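PDB 1TE5: conserved hypothetical protein from Pseudomonas aeruginosa PAO1, which is of unknown function but is predicted to be a class II glutamine amidotransferase, a member of the Ntn-hydrolase clan. Local coordinates for residues A[50-55]-A[86-91]. Residues are numbered along the deposited sequence; the frame is centred on the assembly and turned at random.
Sequences QDPLAS and VGLSNT
Gly87 meets the ring of Pro52 through its carbonyl group, with Pro52 CB 3.7 Å from Gly87 O. Backbone bonds from Asn90 N to Gly87 O and from Thr91 N to Leu88 O wind the loop into a short 3-10 turn at 88-89. Leu88 runs its side chain across that of Gln50 at about a right angle. Its CG lies anti to the backbone N (chi1 -177°), and beyond it CD1 presses close on Gln50 CG, at 3.3 Å. Arg47 of the second subunit packs on Leu88 and Pro52 and forms a salt bridge with Asp51, whose carboxylate also bonds Ser58, so the contact forms part of the subunit interface. Asn90 ND2 tightens the turn by bonding Val86 O at 2.7 Å, with that oxygen close to the plane of the Asn90 amide. Thr91 divides its two branches: OG1, beside the backbone N (chi1 -55°), bonds Gly87 O weakly and touches Pro52 CB at 3.3 Å, while CG2, anti to that N, sits 3.6 Å from Asp51 O. Most of the contact is van der Waals packing, joining the end of strand 45-51, outermost in its sheet within this chain, to the loop linking strands 73-80 and 94-98, which belong to different antiparallel sheets of this predicted Ntn-hydrolase-type glutaminase fold.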
ATOM      1  N   GLN A  50      -0.596  -1.764  -7.927  1.00 26.00           N
ATOM      2  CA  GLN A  50      -1.598  -2.645  -8.521  1.00 22.13           C
ATOM      3  C   GLN A  50      -2.592  -1.865  -9.369  1.00 24.86           C
ATOM      4  O   GLN A  50      -2.757  -0.659  -9.203  1.00 24.83           O
ATOM      5  CB  GLN A  50      -2.342  -3.415  -7.432  1.00 17.42           C
ATOM      6  CG  GLN A  50      -3.305  -2.577  -6.642  1.00 23.25           C
ATOM      7  CD  GLN A  50      -3.658  -3.180  -5.310  1.00 21.24           C
ATOM      8  OE1 GLN A  50      -3.884  -4.380  -5.200  1.00 27.49           O
ATOM      9  NE2 GLN A  50      -3.697  -2.342  -4.278  1.00 19.99           N
ATOM     10  N   ASP A  51      -3.318  -2.571 -10.221  1.00 25.81           N
ATOM     11  CA  ASP A  51      -4.260  -1.924 -11.118  1.00 25.02           C
ATOM     12  C   ASP A  51      -5.222  -2.949 -11.683  1.00 23.44           C
ATOM     13  O   ASP A  51      -4.811  -4.025 -12.093  1.00 23.30           O
ATOM     14  CB  ASP A  51      -3.477  -1.297 -12.275  1.00 25.13           C
ATOM     15  CG  ASP A  51      -4.145  -0.059 -12.844  1.00 26.20           C
ATOM     16  OD1 ASP A  51      -3.990   0.173 -14.060  1.00 29.39           O
ATOM     17  OD2 ASP A  51      -4.786   0.704 -12.087  1.00 32.79           O
ATOM     18  N   PRO A  52      -6.532  -2.659 -11.638  1.00 24.98           N
ATOM     19  CA  PRO A  52      -7.511  -3.604 -12.183  1.00 27.90           C
ATOM     20  C   PRO A  52      -7.498  -3.476 -13.704  1.00 29.07           C
ATOM     21  O   PRO A  52      -6.602  -2.834 -14.260  1.00 28.74           O
ATOM     22  CB  PRO A  52      -8.825  -3.104 -11.589  1.00 25.76           C
ATOM     23  CG  PRO A  52      -8.611  -1.636 -11.503  1.00 28.33           C
ATOM     24  CD  PRO A  52      -7.204  -1.536 -10.967  1.00 22.74           C
ATOM     25  N   LEU A  53      -8.498  -4.052 -14.366  1.00 29.91           N
ATOM     26  CA  LEU A  53      -8.610  -4.003 -15.816  1.00 29.23           C
ATOM     27  C   LEU A  53      -8.403  -2.560 -16.300  1.00 25.56           C
ATOM     28  O   LEU A  53      -8.981  -1.629 -15.742  1.00 27.34           O
ATOM     29  CB  LEU A  53      -9.955  -4.569 -16.258  1.00 34.26           C
ATOM     30  CG  LEU A  53     -10.194  -4.773 -17.748  1.00 35.11           C
ATOM     31  CD1 LEU A  53      -9.135  -5.688 -18.314  1.00 36.72           C
ATOM     32  CD2 LEU A  53     -11.574  -5.358 -17.956  1.00 37.30           C
ATOM     33  N   ALA A  54      -7.568  -2.368 -17.347  1.00 23.97           N
ATOM     34  CA  ALA A  54      -7.230  -1.080 -17.955  1.00 27.07           C
ATOM     35  C   ALA A  54      -7.216  -1.003 -19.488  1.00 24.38           C
ATOM     36  O   ALA A  54      -6.698  -1.892 -20.155  1.00 29.82           O
ATOM     37  CB  ALA A  54      -5.948  -0.503 -17.356  1.00 22.26           C
ATOM     38  N   SER A  55      -7.794   0.064 -20.040  1.00 27.52           N
ATOM     39  CA  SER A  55      -7.838   0.256 -21.495  1.00 29.19           C
ATOM     40  C   SER A  55      -6.804   1.237 -21.961  1.00 28.74           C
ATOM     41  O   SER A  55      -6.757   1.634 -23.121  1.00 29.34           O
ATOM     42  CB  SER A  55      -9.243   0.494 -22.020  1.00 30.24           C
ATOM     43  OG  SER A  55     -10.173  -0.569 -21.828  1.00 37.90           O
ATOM     44  N   VAL A  86     -14.971  -5.641 -10.850  1.00 54.21           N
ATOM     45  CA  VAL A  86     -13.834  -4.797 -11.129  1.00 51.91           C
ATOM     46  C   VAL A  86     -13.421  -3.972  -9.929  1.00 45.46           C
ATOM     47  O   VAL A  86     -13.881  -4.176  -8.811  1.00 43.76           O
ATOM     48  CB  VAL A  86     -14.187  -3.820 -12.279  1.00 54.91           C
ATOM     49  CG1 VAL A  86     -14.075  -4.511 -13.627  1.00 58.06           C
ATOM     50  CG2 VAL A  86     -15.619  -3.302 -12.073  1.00 54.76           C
ATOM     51  N   GLY A  87     -12.632  -2.956 -10.223  1.00 40.75           N
ATOM     52  CA  GLY A  87     -12.176  -2.049  -9.188  1.00 36.75           C
ATOM     53  C   GLY A  87     -10.929  -2.475  -8.445  1.00 33.43           C
ATOM     54  O   GLY A  87     -10.596  -3.652  -8.386  1.00 29.69           O
ATOM     55  N   LEU A  88     -10.246  -1.483  -7.882  1.00 30.35           N
ATOM     56  CA  LEU A  88      -9.017  -1.665  -7.121  1.00 30.35           C
ATOM     57  C   LEU A  88      -9.184  -2.570  -5.896  1.00 27.08           C
ATOM     58  O   LEU A  88      -8.273  -3.302  -5.535  1.00 28.80           O
ATOM     59  CB  LEU A  88      -8.495  -0.291  -6.692  1.00 30.21           C
ATOM     60  CG  LEU A  88      -7.179  -0.188  -5.931  1.00 31.15           C
ATOM     61  CD1 LEU A  88      -6.064  -0.716  -6.784  1.00 27.21           C
ATOM     62  CD2 LEU A  88      -6.922   1.255  -5.565  1.00 31.25           C
ATOM     63  N   SER A  89     -10.341  -2.502  -5.246  1.00 26.52           N
ATOM     64  CA  SER A  89     -10.583  -3.323  -4.062  1.00 27.89           C
ATOM     65  C   SER A  89     -10.624  -4.821  -4.359  1.00 29.00           C
ATOM     66  O   SER A  89     -10.587  -5.650  -3.440  1.00 27.38           O
ATOM     67  CB  SER A  89     -11.861  -2.878  -3.334  1.00 29.67           C
ATOM     68  OG  SER A  89     -13.013  -2.943  -4.153  1.00 30.69           O
ATOM     69  N   ASN A  90     -10.672  -5.160  -5.644  1.00 31.15           N
ATOM     70  CA  ASN A  90     -10.719  -6.554  -6.083  1.00 28.25           C
ATOM     71  C   ASN A  90      -9.455  -6.982  -6.829  1.00 28.19           C
ATOM     72  O   ASN A  90      -9.436  -8.028  -7.480  1.00 27.16           O
ATOM     73  CB  ASN A  90     -11.973  -6.767  -6.913  1.00 27.88           C
ATOM     74  CG  ASN A  90     -13.293  -6.632  -6.174  1.00 29.23           C
ATOM     75  OD1 ASN A  90     -13.457  -7.169  -5.085  1.00 28.39           O
ATOM     76  ND2 ASN A  90     -14.227  -5.878  -6.743  1.00 35.35           N
ATOM     77  N   THR A  91      -8.392  -6.202  -6.689  1.00 26.80           N
ATOM     78  CA  THR A  91      -7.122  -6.488  -7.347  1.00 25.10           C
ATOM     79  C   THR A  91      -6.077  -7.011  -6.331  1.00 27.37           C
ATOM     80  O   THR A  91      -5.969  -6.481  -5.229  1.00 25.71           O
ATOM     81  CB  THR A  91      -6.613  -5.206  -8.047  1.00 26.10           C
ATOM     82  OG1 THR A  91      -7.628  -4.717  -8.939  1.00 25.76           O
ATOM     83  CG2 THR A  91      -5.356  -5.475  -8.832  1.00 21.52           C
TER